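Long-range contacts in adenine phosphoribosyltransferase, putative (Trypanosoma brucei brucei, PDB 5VN4), which probably catalyses the formation of AMP and diphosphate from adenine and 5-phospho-alpha-D-ribose 1-diphosphate in purine salvage: residues Val34-Ser39 against Asp219-Asp224; Pro26-Phe31 against Thr210-Thr215; Val107-Ala112 against Glu135-Arg140; Leu85-Arg90 against Leu152-Ile157. All blocks are in the same frame, centred on the assembly; numbering follows the deposited sequence. Where two conformers were deposited one is given.

Contact 1 (Val34-Ser39 against Asp219-Asp224); sequences VYKWYS and DENCGD
W37 lays one face of its indole against C222. The CA of C222 sits over the five-membered ring, 3.9 Å from its centroid, and SG over the six-membered ring, 3.8 Å from that centroid, a sulfur-aromatic contact. CG lodges between the backbone N and the carbonyl carbon (chi1 63°), and the end of the indole nears segment 219-224, its NE1 bonding to S218 O. Y38 turns its ring against G223, whose CA lies over the face, while the ring atom CE2 comes within 3.3 Å of G223 O; its OH is taken by N55. D224 slides past Y38 in the opposite direction, and its OD1 receives S39 N on the syn lone pair at 3.0 Å; OD2 and S39 OG make an unusually short contact. K36 crosses N221 at about a right angle, its NZ joined by a water to E220 O and C222 O. Between the backbones, W37 N donates to N221 O (3.0 Å) and G223 N to W37 O (2.7 Å), a single bridge centred on W37 and C222. Y38 pairs with F50 of strand 50-51, and D219 holds R49, consistent with the hood that covers the base site in type I phosphoribosyltransferases.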
# COMPACT_ATOMS: atom_id res chain seq x y z
N VAL A 34 -17.93 -3.03 -10.26
CA VAL A 34 -17.42 -2.51 -8.99
C VAL A 34 -16.66 -1.21 -9.14
O VAL A 34 -16.70 -0.38 -8.23
CB VAL A 34 -16.60 -3.55 -8.20
CG1 VAL A 34 -17.49 -4.71 -7.78
CG2 VAL A 34 -15.44 -4.04 -9.02
N TYR A 35 -15.98 -0.98 -10.27
CA TYR A 35 -15.22 0.26 -10.42
C TYR A 35 -16.20 1.42 -10.54
O TYR A 35 -17.12 1.38 -11.37
CB TYR A 35 -14.29 0.19 -11.63
CG TYR A 35 -12.81 0.50 -11.37
CD1 TYR A 35 -12.40 1.39 -10.38
CD2 TYR A 35 -11.82 -0.11 -12.14
CE1 TYR A 35 -11.04 1.67 -10.18
CE2 TYR A 35 -10.48 0.15 -11.93
CZ TYR A 35 -10.09 1.04 -10.95
OH TYR A 35 -8.74 1.27 -10.79
N LYS A 36 -16.05 2.42 -9.68
CA LYS A 36 -16.84 3.64 -9.75
C LYS A 36 -15.92 4.83 -9.98
O LYS A 36 -14.76 4.85 -9.54
CB LYS A 36 -17.61 3.89 -8.45
CG LYS A 36 -18.48 2.73 -7.99
CD LYS A 36 -19.53 2.38 -9.03
CE LYS A 36 -20.34 1.17 -8.59
NZ LYS A 36 -21.27 0.72 -9.65
N TRP A 37 -16.45 5.83 -10.67
CA TRP A 37 -15.74 7.08 -10.83
C TRP A 37 -16.48 8.21 -10.13
O TRP A 37 -17.70 8.16 -9.95
CB TRP A 37 -15.51 7.43 -12.31
CG TRP A 37 -16.77 7.64 -13.10
CD1 TRP A 37 -17.45 6.70 -13.81
CD2 TRP A 37 -17.48 8.87 -13.28
NE1 TRP A 37 -18.55 7.26 -14.41
CE2 TRP A 37 -18.59 8.59 -14.10
CE3 TRP A 37 -17.29 10.18 -12.82
CZ2 TRP A 37 -19.51 9.57 -14.48
CZ3 TRP A 37 -18.21 11.16 -13.20
CH2 TRP A 37 -19.30 10.85 -14.02
N TYR A 38 -15.73 9.22 -9.74
CA TYR A 38 -16.28 10.36 -9.02
C TYR A 38 -15.95 11.64 -9.78
O TYR A 38 -14.85 11.79 -10.32
CB TYR A 38 -15.71 10.39 -7.60
CG TYR A 38 -16.09 9.16 -6.80
CD1 TYR A 38 -15.41 7.96 -6.97
CD2 TYR A 38 -17.17 9.19 -5.91
CE1 TYR A 38 -15.77 6.83 -6.27
CE2 TYR A 38 -17.53 8.06 -5.19
CZ TYR A 38 -16.82 6.88 -5.37
OH TYR A 38 -17.17 5.74 -4.67
N SER A 39 -16.91 12.55 -9.82
CA SER A 39 -16.71 13.83 -10.48
C SER A 39 -15.89 14.73 -9.56
O SER A 39 -15.67 14.42 -8.39
CB SER A 39 -18.07 14.44 -10.79
OG SER A 39 -18.74 14.83 -9.61
N ASP A 219 -21.15 5.98 -17.88
CA ASP A 219 -22.10 6.88 -17.22
C ASP A 219 -22.80 6.19 -16.06
O ASP A 219 -23.05 6.82 -15.02
CB ASP A 219 -23.14 7.38 -18.22
CG ASP A 219 -22.56 8.36 -19.21
OD1 ASP A 219 -21.41 8.79 -19.02
OD2 ASP A 219 -23.28 8.71 -20.17
N GLU A 220 -23.12 4.91 -16.21
CA GLU A 220 -23.85 4.20 -15.17
C GLU A 220 -22.98 3.84 -13.98
O GLU A 220 -23.51 3.28 -13.01
CB GLU A 220 -24.51 2.94 -15.75
CG GLU A 220 -23.53 1.90 -16.26
CD GLU A 220 -23.26 2.02 -17.75
OE1 GLU A 220 -22.92 0.99 -18.38
OE2 GLU A 220 -23.40 3.14 -18.30
N ASN A 221 -21.68 4.13 -14.02
CA ASN A 221 -20.74 3.75 -12.97
C ASN A 221 -20.26 4.94 -12.15
O ASN A 221 -19.20 4.86 -11.52
CB ASN A 221 -19.55 2.98 -13.55
CG ASN A 221 -19.90 1.55 -13.89
OD1 ASN A 221 -20.99 1.08 -13.55
ND2 ASN A 221 -18.98 0.84 -14.53
N CYS A 222 -21.01 6.03 -12.12
CA CYS A 222 -20.65 7.15 -11.27
C CYS A 222 -20.95 6.82 -9.82
O CYS A 222 -22.06 6.37 -9.49
CB CYS A 222 -21.43 8.40 -11.69
SG CYS A 222 -20.94 9.88 -10.77
N GLY A 223 -19.98 7.06 -8.94
CA GLY A 223 -20.15 6.83 -7.53
C GLY A 223 -20.59 8.03 -6.72
O GLY A 223 -20.79 7.90 -5.51
N ASP A 224 -20.75 9.19 -7.35
CA ASP A 224 -21.20 10.38 -6.64
C ASP A 224 -22.52 10.09 -5.94
O ASP A 224 -23.39 9.42 -6.51
CB ASP A 224 -21.48 11.54 -7.61
CG ASP A 224 -20.24 12.13 -8.26
OD1 ASP A 224 -19.10 11.69 -8.00
OD2 ASP A 224 -20.43 13.07 -9.07
O HOH W 1 -22.70 3.60 -10.00

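Contact 2 (Pro26-Phe31 against Thr210-Thr215); sequences PLRKKF and TLVDET
F31 and V212 form the apolar centre, where helix 26-34 rests on the corner that segment 210-215 turns at L211 and V212. V212 straddles the root of the ring: CG2 lies 3.9 Å above the plane of F31, displaced toward the rim, whereas CG1 touches F31 CB and CD2, the latter at 3.7 Å. L211 reaches in beside it, its CD1 meeting both F31 CE2 and L27 CD2. I66 of helix 60-75 also packs on F31, and L21 of strand 18-21 on L27. Farther out, R28 runs extended, CG anti to the backbone N, until it bends at chi3 (-70°), which sets NE; V212 CG1 stands 4.0 Å above one face of the guanidinium, toward its rim. From there NH1 reaches D213 OD1 at 3.0 Å, the two planes 53° apart, in a salt bridge that enters from above the carboxylate plane. T215 N comes to the same OD1 from the opposite side of that plane at 3.0 Å, making an Asx turn, and T215 OG1 takes the syn lone pair at 2.7 Å. Water 2 lies in the guanidinium plane, accepting from R28 NH1 and donating to T215 OG1. The remaining R28 nitrogens are also used: NE binds S22 O and NH2 binds L21 O. The buried guanidinium is thus met by one carboxylate, two backbone carbonyls and a water, and the three donors converging on OD1 should favour the ionised form of D213.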
# COMPACT_ATOMS: atom_id res chain seq x y z
N PRO A 26 -14.31 -12.31 -18.58
CA PRO A 26 -15.06 -12.35 -17.32
C PRO A 26 -14.48 -11.45 -16.24
O PRO A 26 -15.25 -10.88 -15.45
CB PRO A 26 -15.02 -13.83 -16.94
CG PRO A 26 -14.89 -14.54 -18.25
CD PRO A 26 -14.00 -13.66 -19.09
N LEU A 27 -13.16 -11.29 -16.18
CA LEU A 27 -12.58 -10.42 -15.17
C LEU A 27 -12.91 -8.96 -15.45
O LEU A 27 -13.18 -8.18 -14.52
CB LEU A 27 -11.07 -10.65 -15.06
CG LEU A 27 -10.33 -9.79 -14.03
CD1 LEU A 27 -10.96 -9.92 -12.64
CD2 LEU A 27 -8.84 -10.15 -13.98
N ARG A 28 -12.92 -8.56 -16.73
CA ARG A 28 -13.37 -7.21 -17.07
C ARG A 28 -14.82 -6.99 -16.62
O ARG A 28 -15.15 -5.93 -16.07
CB ARG A 28 -13.23 -6.94 -18.56
CG ARG A 28 -13.78 -5.57 -18.96
CD ARG A 28 -13.61 -5.28 -20.43
NE ARG A 28 -12.22 -5.06 -20.83
CZ ARG A 28 -11.58 -3.90 -20.74
NH1 ARG A 28 -12.17 -2.83 -20.20
NH2 ARG A 28 -10.32 -3.80 -21.17
N LYS A 29 -15.70 -7.97 -16.85
CA LYS A 29 -17.09 -7.81 -16.45
C LYS A 29 -17.21 -7.62 -14.94
O LYS A 29 -18.06 -6.86 -14.47
CB LYS A 29 -17.91 -9.02 -16.92
CG LYS A 29 -17.89 -9.22 -18.43
CD LYS A 29 -18.65 -8.14 -19.19
CE LYS A 29 -18.70 -8.47 -20.69
NZ LYS A 29 -19.45 -7.47 -21.50
N LYS A 30 -16.37 -8.31 -14.15
CA LYS A 30 -16.38 -8.10 -12.71
C LYS A 30 -15.96 -6.67 -12.35
O LYS A 30 -16.57 -6.03 -11.49
CB LYS A 30 -15.49 -9.12 -12.01
CG LYS A 30 -16.03 -10.54 -12.06
CD LYS A 30 -15.14 -11.52 -11.32
CE LYS A 30 -15.76 -12.90 -11.28
NZ LYS A 30 -15.97 -13.43 -12.65
N PHE A 31 -14.89 -6.17 -12.99
CA PHE A 31 -14.48 -4.78 -12.77
C PHE A 31 -15.61 -3.81 -13.12
O PHE A 31 -15.81 -2.80 -12.44
CB PHE A 31 -13.28 -4.44 -13.65
CG PHE A 31 -11.93 -4.70 -13.02
CD1 PHE A 31 -11.38 -3.79 -12.12
CD2 PHE A 31 -11.19 -5.82 -13.37
CE1 PHE A 31 -10.11 -4.02 -11.56
CE2 PHE A 31 -9.93 -6.04 -12.81
CZ PHE A 31 -9.40 -5.13 -11.91
N THR A 210 -2.62 -3.13 -18.50
CA THR A 210 -3.58 -2.59 -17.54
C THR A 210 -4.88 -3.35 -17.71
O THR A 210 -5.47 -3.35 -18.79
CB THR A 210 -3.80 -1.09 -17.73
OG1 THR A 210 -4.29 -0.82 -19.05
CG2 THR A 210 -2.51 -0.32 -17.52
N LEU A 211 -5.34 -4.00 -16.64
CA LEU A 211 -6.42 -4.97 -16.77
C LEU A 211 -7.66 -4.37 -17.42
O LEU A 211 -8.23 -4.95 -18.35
CB LEU A 211 -6.75 -5.60 -15.42
CG LEU A 211 -5.61 -6.43 -14.83
CD1 LEU A 211 -6.09 -7.18 -13.58
CD2 LEU A 211 -5.02 -7.41 -15.85
N VAL A 212 -8.12 -3.22 -16.93
CA VAL A 212 -9.23 -2.55 -17.61
C VAL A 212 -8.78 -1.17 -18.10
O VAL A 212 -7.61 -0.79 -17.95
CB VAL A 212 -10.54 -2.54 -16.80
CG1 VAL A 212 -11.03 -3.98 -16.59
CG2 VAL A 212 -10.38 -1.83 -15.47
N ASP A 213 -9.70 -0.44 -18.72
CA ASP A 213 -9.39 0.79 -19.43
C ASP A 213 -10.52 1.77 -19.20
O ASP A 213 -11.43 1.53 -18.40
CB ASP A 213 -9.10 0.52 -20.91
CG ASP A 213 -10.31 -0.03 -21.66
OD1 ASP A 213 -11.41 -0.09 -21.06
OD2 ASP A 213 -10.16 -0.39 -22.85
N GLU A 214 -10.48 2.89 -19.93
CA GLU A 214 -11.45 3.96 -19.75
C GLU A 214 -12.89 3.53 -20.02
O GLU A 214 -13.82 4.22 -19.57
CB GLU A 214 -11.08 5.17 -20.62
CG GLU A 214 -10.97 4.89 -22.11
CD GLU A 214 -9.55 4.56 -22.55
OE1 GLU A 214 -8.86 3.82 -21.83
OE2 GLU A 214 -9.10 5.04 -23.63
N THR A 215 -13.11 2.42 -20.73
CA THR A 215 -14.49 2.00 -20.97
C THR A 215 -15.17 1.54 -19.69
O THR A 215 -16.40 1.45 -19.67
CB THR A 215 -14.57 0.90 -22.03
OG1 THR A 215 -14.02 -0.32 -21.52
CG2 THR A 215 -13.85 1.31 -23.30
O HOH W 2 -14.73 -2.12 -19.25

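Contact 3 (Val107-Ala112 against Glu135-Arg140); sequences VLIRKA and ECMTVR. With MG (magnesium ion), chain F; PPV (pyrophosphate), chain I; PPV (pyrophosphate), chain E.
R110 and T138 form a hydrogen-bonded pair between antiparallel strands whose axes run 155° apart, with R110 N donating to T138 O (2.9 Å) and T138 N to R110 O (2.7 Å). T138 OG1 adds a second donor to R110 O at 3.0 Å, standing well above the carbonyl plane. Apolar contacts flank the pair: I109 CG2 presses on M137 CB at 3.6 Å, the two side chains crossing at about a right angle, and V107 CG1 meets V139 CG2, also at 3.6 Å. K111 lies alongside M137, pointing the same way, with CG 3.8 Å from M137 CE. Beyond, K111 NZ is modelled 2.0 Å from the magnesium ion held by pyrophosphate, with K114 NZ of the second subunit as another ligand; this lysine coordination is doubtful. R110 turns the edge of its guanidinium to another pyrophosphate, one also bound by S89 and R90 of the second subunit; NH2 donates to its O32 at 3.0 Å, while NE is salt-bridged to D88. Water 3 prolongs the pairing between L108 O and R140 N. L169 of helix 161-172 covers I109, M137 and V139; strand 106-109 pairs on its other edge with strand 83-87, and strand 138-140 with strand 119-121.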
# COMPACT_ATOMS: atom_id res chain seq x y z
N VAL A 107 9.55 -4.24 -3.74
CA VAL A 107 10.42 -3.09 -3.52
C VAL A 107 9.58 -1.82 -3.59
O VAL A 107 8.77 -1.65 -4.51
CB VAL A 107 11.54 -3.06 -4.57
CG1 VAL A 107 12.38 -1.79 -4.46
CG2 VAL A 107 12.42 -4.30 -4.45
N LEU A 108 9.77 -0.93 -2.62
CA LEU A 108 8.97 0.29 -2.52
C LEU A 108 9.56 1.41 -3.36
O LEU A 108 10.74 1.74 -3.23
CB LEU A 108 8.89 0.76 -1.07
CG LEU A 108 8.55 -0.29 -0.01
CD1 LEU A 108 8.37 0.40 1.34
CD2 LEU A 108 7.31 -1.06 -0.40
N ILE A 109 8.73 2.02 -4.20
CA ILE A 109 9.06 3.30 -4.82
C ILE A 109 8.27 4.36 -4.09
O ILE A 109 7.03 4.30 -4.05
CB ILE A 109 8.74 3.30 -6.32
CG1 ILE A 109 9.54 2.21 -7.04
CG2 ILE A 109 9.01 4.68 -6.93
CD1 ILE A 109 9.28 2.14 -8.51
N ARG A 110 8.96 5.32 -3.47
CA ARG A 110 8.31 6.20 -2.52
C ARG A 110 8.54 7.66 -2.84
O ARG A 110 9.56 8.05 -3.43
CB ARG A 110 8.74 5.92 -1.07
CG ARG A 110 8.39 4.51 -0.61
CD ARG A 110 8.13 4.45 0.89
NE ARG A 110 6.90 5.16 1.19
CZ ARG A 110 6.37 5.30 2.40
NH1 ARG A 110 6.95 4.78 3.47
NH2 ARG A 110 5.25 5.98 2.54
N LYS A 111 7.57 8.48 -2.43
CA LYS A 111 7.72 9.92 -2.53
C LYS A 111 8.85 10.37 -1.61
O LYS A 111 9.45 9.58 -0.87
CB LYS A 111 6.35 10.58 -2.31
CG LYS A 111 5.31 10.12 -3.35
CD LYS A 111 3.85 10.44 -2.97
CE LYS A 111 3.01 9.15 -2.83
NZ LYS A 111 1.57 9.38 -2.46
N ALA A 112 9.19 11.66 -1.65
CA ALA A 112 10.37 12.10 -0.91
C ALA A 112 10.17 11.98 0.60
O ALA A 112 9.05 11.98 1.11
CB ALA A 112 10.75 13.53 -1.30
N GLU A 135 8.74 17.33 -6.02
CA GLU A 135 8.50 15.94 -5.65
C GLU A 135 9.09 14.98 -6.68
O GLU A 135 8.84 15.11 -7.88
CB GLU A 135 7.00 15.69 -5.50
CG GLU A 135 6.31 16.53 -4.43
CD GLU A 135 6.91 16.35 -3.05
OE1 GLU A 135 6.78 17.28 -2.22
OE2 GLU A 135 7.51 15.28 -2.78
N CYS A 136 9.86 14.01 -6.19
CA CYS A 136 10.43 12.95 -7.00
C CYS A 136 10.06 11.62 -6.36
O CYS A 136 9.63 11.56 -5.20
CB CYS A 136 11.96 13.04 -7.06
SG CYS A 136 12.61 14.63 -7.62
N MET A 137 10.22 10.54 -7.12
CA MET A 137 10.15 9.19 -6.56
C MET A 137 11.55 8.72 -6.20
O MET A 137 12.55 9.13 -6.81
CB MET A 137 9.53 8.21 -7.56
CG MET A 137 8.04 8.43 -7.79
SD MET A 137 7.09 8.11 -6.29
CE MET A 137 5.44 8.53 -6.85
N THR A 138 11.62 7.84 -5.21
CA THR A 138 12.89 7.30 -4.74
C THR A 138 12.78 5.79 -4.55
O THR A 138 11.68 5.24 -4.41
CB THR A 138 13.35 7.96 -3.42
OG1 THR A 138 12.36 7.73 -2.41
CG2 THR A 138 13.55 9.46 -3.60
N VAL A 139 13.93 5.14 -4.52
CA VAL A 139 14.03 3.70 -4.26
C VAL A 139 15.31 3.45 -3.48
O VAL A 139 16.30 4.17 -3.64
CB VAL A 139 13.96 2.88 -5.58
CG1 VAL A 139 15.25 3.01 -6.39
CG2 VAL A 139 13.60 1.44 -5.30
N ARG A 140 15.29 2.43 -2.63
CA ARG A 140 16.46 2.11 -1.82
C ARG A 140 17.59 1.60 -2.71
O ARG A 140 17.37 0.72 -3.54
CB ARG A 140 16.08 1.01 -0.82
CG ARG A 140 16.98 0.90 0.40
CD ARG A 140 16.45 -0.16 1.37
NE ARG A 140 16.46 -1.50 0.77
CZ ARG A 140 17.55 -2.26 0.66
NH1 ARG A 140 18.72 -1.82 1.11
NH2 ARG A 140 17.47 -3.45 0.10
MG MG F . -0.14 10.04 -3.15
O11 PPV I . 3.37 9.84 7.57
P1 PPV I . 4.42 8.77 7.36
O21 PPV I . 5.15 8.35 8.62
O31 PPV I . 5.33 8.99 6.18
OPP PPV I . 3.56 7.47 7.00
P2 PPV I . 3.83 6.53 5.71
O12 PPV I . 2.92 5.37 6.09
O22 PPV I . 5.31 6.23 5.77
O32 PPV I . 3.39 7.34 4.52
O11 PPV E . -1.47 11.02 -6.51
P1 PPV E . -1.10 10.61 -5.10
O21 PPV E . -1.59 11.56 -4.04
O31 PPV E . 0.36 10.21 -4.98
OPP PPV E . -1.92 9.23 -4.91
P2 PPV E . -1.80 8.03 -3.83
O12 PPV E . -3.27 7.72 -3.75
O22 PPV E . -0.93 7.00 -4.53
O32 PPV E . -1.22 8.55 -2.54
O HOH W 3 12.87 1.05 -1.77

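Contact 4 (Leu85-Arg90 against Leu152-Ile157); sequences LGFDSR and LIDDVI. With HSX (5-O-phosphono-alpha-D-ribofuranose), chain D; PPV (pyrophosphate), chain E; ADE (adenine), chain C.
R90 and D155 meet just past the C-terminal ends of two neighbouring parallel strands of the phosphoribosyltransferase core sheet, where the D154-D155 pair belongs to the PRPP-binding motif of type I phosphoribosyltransferases. The strands are joined by I153 N to L85 O and F87 N to I153 O; L152 CD2 packs on L85 CB, and the F87 and D154 side chains cross at about a right angle. R90 begins with CB 3.5 Å from D155 OD1. Its CG passes pyrophosphate O12 at 3.4 Å, and CD leans on D155 OD2. The bend at chi3 (-102°) puts NE in position to donate to O12 at 2.7 Å. CZ lies directly beneath ribose O2, which sits 3.1 Å above the guanidinium plane, over its centre. At the tip NH1 serves two acceptors: D155 OD2 at 2.8 Å, on its syn lone pair, and adenine N3 at 2.9 Å, in plane. The guanidinium and carboxylate planes stand 82° apart, and D155 OD1 is left to take the ribose O2 hydroxyl, as D154 OD2 takes O3. One arginine therefore touches base, sugar and pyrophosphate together, held by D155 OD2 along with pyrophosphate O12 and adenine N3. V156 packs its methyl groups on the adenine. The peptide bond between D88 and S89 is cis, and S89 N donates to pyrophosphate O22 at 2.9 Å and 170°.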
# COMPACT_ATOMS: atom_id res chain seq x y z
N LEU A 85 8.39 -3.89 -8.21
CA LEU A 85 8.56 -2.54 -7.69
C LEU A 85 7.22 -1.85 -7.80
O LEU A 85 6.66 -1.77 -8.90
CB LEU A 85 9.59 -1.78 -8.53
CG LEU A 85 11.08 -1.97 -8.23
CD1 LEU A 85 11.48 -3.44 -8.25
CD2 LEU A 85 11.90 -1.18 -9.23
N GLY A 86 6.69 -1.36 -6.68
CA GLY A 86 5.38 -0.73 -6.66
C GLY A 86 5.40 0.68 -6.10
O GLY A 86 6.18 0.98 -5.19
N PHE A 87 4.52 1.53 -6.62
CA PHE A 87 4.51 2.95 -6.27
C PHE A 87 3.65 3.25 -5.05
O PHE A 87 2.50 2.81 -4.95
CB PHE A 87 3.97 3.78 -7.43
CG PHE A 87 4.86 3.81 -8.63
CD1 PHE A 87 5.87 4.75 -8.75
CD2 PHE A 87 4.68 2.89 -9.65
CE1 PHE A 87 6.67 4.79 -9.87
CE2 PHE A 87 5.49 2.92 -10.78
CZ PHE A 87 6.48 3.88 -10.89
N ASP A 88 4.23 4.02 -4.14
CA ASP A 88 3.49 4.69 -3.07
C ASP A 88 2.43 5.58 -3.72
O ASP A 88 2.74 6.32 -4.65
CB ASP A 88 4.54 5.58 -2.40
CG ASP A 88 4.20 5.97 -0.99
OD1 ASP A 88 3.09 5.66 -0.50
OD2 ASP A 88 5.10 6.60 -0.37
N SER A 89 1.16 5.51 -3.26
CA SER A 89 0.66 4.64 -2.20
C SER A 89 -0.24 3.52 -2.74
O SER A 89 -0.41 2.49 -2.10
CB SER A 89 -0.18 5.48 -1.22
OG SER A 89 0.54 6.63 -0.79
N ARG A 90 -0.86 3.74 -3.89
CA ARG A 90 -1.86 2.79 -4.36
C ARG A 90 -1.24 1.54 -4.99
O ARG A 90 -1.83 0.46 -4.90
CB ARG A 90 -2.87 3.49 -5.27
CG ARG A 90 -3.75 4.46 -4.47
CD ARG A 90 -4.84 5.06 -5.33
NE ARG A 90 -4.54 6.42 -5.75
CZ ARG A 90 -4.96 6.96 -6.88
NH1 ARG A 90 -5.67 6.23 -7.76
NH2 ARG A 90 -4.68 8.22 -7.15
N LEU A 152 7.23 -3.10 -12.84
CA LEU A 152 6.69 -1.92 -12.17
C LEU A 152 5.18 -2.06 -12.08
O LEU A 152 4.53 -2.40 -13.07
CB LEU A 152 7.02 -0.66 -12.97
CG LEU A 152 8.46 -0.19 -12.93
CD1 LEU A 152 8.71 0.84 -14.03
CD2 LEU A 152 8.79 0.39 -11.57
N ILE A 153 4.60 -1.80 -10.90
CA ILE A 153 3.16 -1.93 -10.71
C ILE A 153 2.57 -0.69 -10.04
O ILE A 153 3.16 -0.13 -9.11
CB ILE A 153 2.77 -3.24 -9.97
CG1 ILE A 153 1.26 -3.47 -10.02
CG2 ILE A 153 3.28 -3.24 -8.53
CD1 ILE A 153 0.85 -4.89 -9.66
N ASP A 154 1.41 -0.27 -10.53
CA ASP A 154 0.62 0.81 -9.95
C ASP A 154 -0.85 0.47 -10.15
O ASP A 154 -1.18 -0.52 -10.81
CB ASP A 154 0.99 2.14 -10.60
CG ASP A 154 0.85 3.32 -9.65
OD1 ASP A 154 0.28 3.14 -8.55
OD2 ASP A 154 1.34 4.41 -10.02
N ASP A 155 -1.74 1.30 -9.60
CA ASP A 155 -3.16 1.07 -9.90
C ASP A 155 -3.55 1.65 -11.26
O ASP A 155 -4.01 0.92 -12.15
CB ASP A 155 -4.09 1.50 -8.75
CG ASP A 155 -4.17 3.00 -8.55
OD1 ASP A 155 -3.15 3.71 -8.76
OD2 ASP A 155 -5.26 3.47 -8.14
N VAL A 156 -3.34 2.95 -11.46
CA VAL A 156 -3.77 3.65 -12.67
C VAL A 156 -2.54 4.08 -13.45
O VAL A 156 -1.57 4.58 -12.87
CB VAL A 156 -4.62 4.89 -12.30
CG1 VAL A 156 -5.01 5.68 -13.56
CG2 VAL A 156 -5.86 4.47 -11.52
N ILE A 157 -2.60 3.92 -14.77
CA ILE A 157 -1.66 4.56 -15.69
C ILE A 157 -2.47 5.56 -16.51
O ILE A 157 -3.39 5.17 -17.24
CB ILE A 157 -0.93 3.54 -16.58
CG1 ILE A 157 -0.13 2.56 -15.71
CG2 ILE A 157 -0.00 4.29 -17.55
CD1 ILE A 157 0.47 1.42 -16.46
C1 HSX D . -2.02 8.44 -9.13
O4 HSX D . -1.35 8.94 -10.30
C2 HSX D . -2.11 6.94 -9.39
O2 HSX D . -2.25 6.20 -8.17
C3 HSX D . -0.81 6.66 -10.12
O3 HSX D . 0.30 6.59 -9.21
C4 HSX D . -0.64 7.90 -10.98
C5 HSX D . -1.18 7.72 -12.40
O5 HSX D . -1.16 8.97 -13.10
P' HSX D . -0.03 9.28 -14.22
O1X HSX D . 1.29 9.56 -13.52
O2X HSX D . 0.03 8.09 -15.14
O3X HSX D . -0.60 10.51 -14.91
O1 HSX D . -1.22 8.70 -7.97
O11 PPV E . -1.47 11.02 -6.51
P1 PPV E . -1.10 10.61 -5.10
O21 PPV E . -1.59 11.56 -4.04
O31 PPV E . 0.36 10.21 -4.98
OPP PPV E . -1.92 9.23 -4.91
P2 PPV E . -1.80 8.03 -3.83
O12 PPV E . -3.27 7.72 -3.75
O22 PPV E . -0.93 7.00 -4.53
O32 PPV E . -1.22 8.55 -2.54
N9 ADE C . -4.47 8.78 -11.04
C8 ADE C . -4.25 9.52 -12.15
N7 ADE C . -5.34 9.75 -12.86
C5 ADE C . -6.34 9.11 -12.15
C6 ADE C . -7.73 8.97 -12.37
N6 ADE C . -8.38 9.51 -13.43
N1 ADE C . -8.44 8.27 -11.46
C2 ADE C . -7.79 7.74 -10.42
N3 ADE C . -6.50 7.80 -10.10
C4 ADE C . -5.82 8.50 -11.02
O HOH W 4 0.46 4.74 -6.43

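How the contacts relate
Contacts 2, 3 and 4 are largely buried and reach the same mixed sheet; contact 1 is only partly buried, about 19 Å from the chain's centre. Contact 4 lies nearest that centre and combines parallel strand pairing with charged groups and ligands. Contact 3 is its neighbour across strands 106-109 and 83-87: I109 O and D88 N form a probable hydrogen bond at 2.8 Å, both contacts touch one pyrophosphate, and both reach the second subunit. Contacts 1 and 2 share consecutive elements, helix 26-34 and strand 37-38, and touch where Y35 packs on V212. Contact 2 also meets contact 4 through T210 and I157. Aromatic faces dominate contact 1, a shielded ion pair the edge of contact 2.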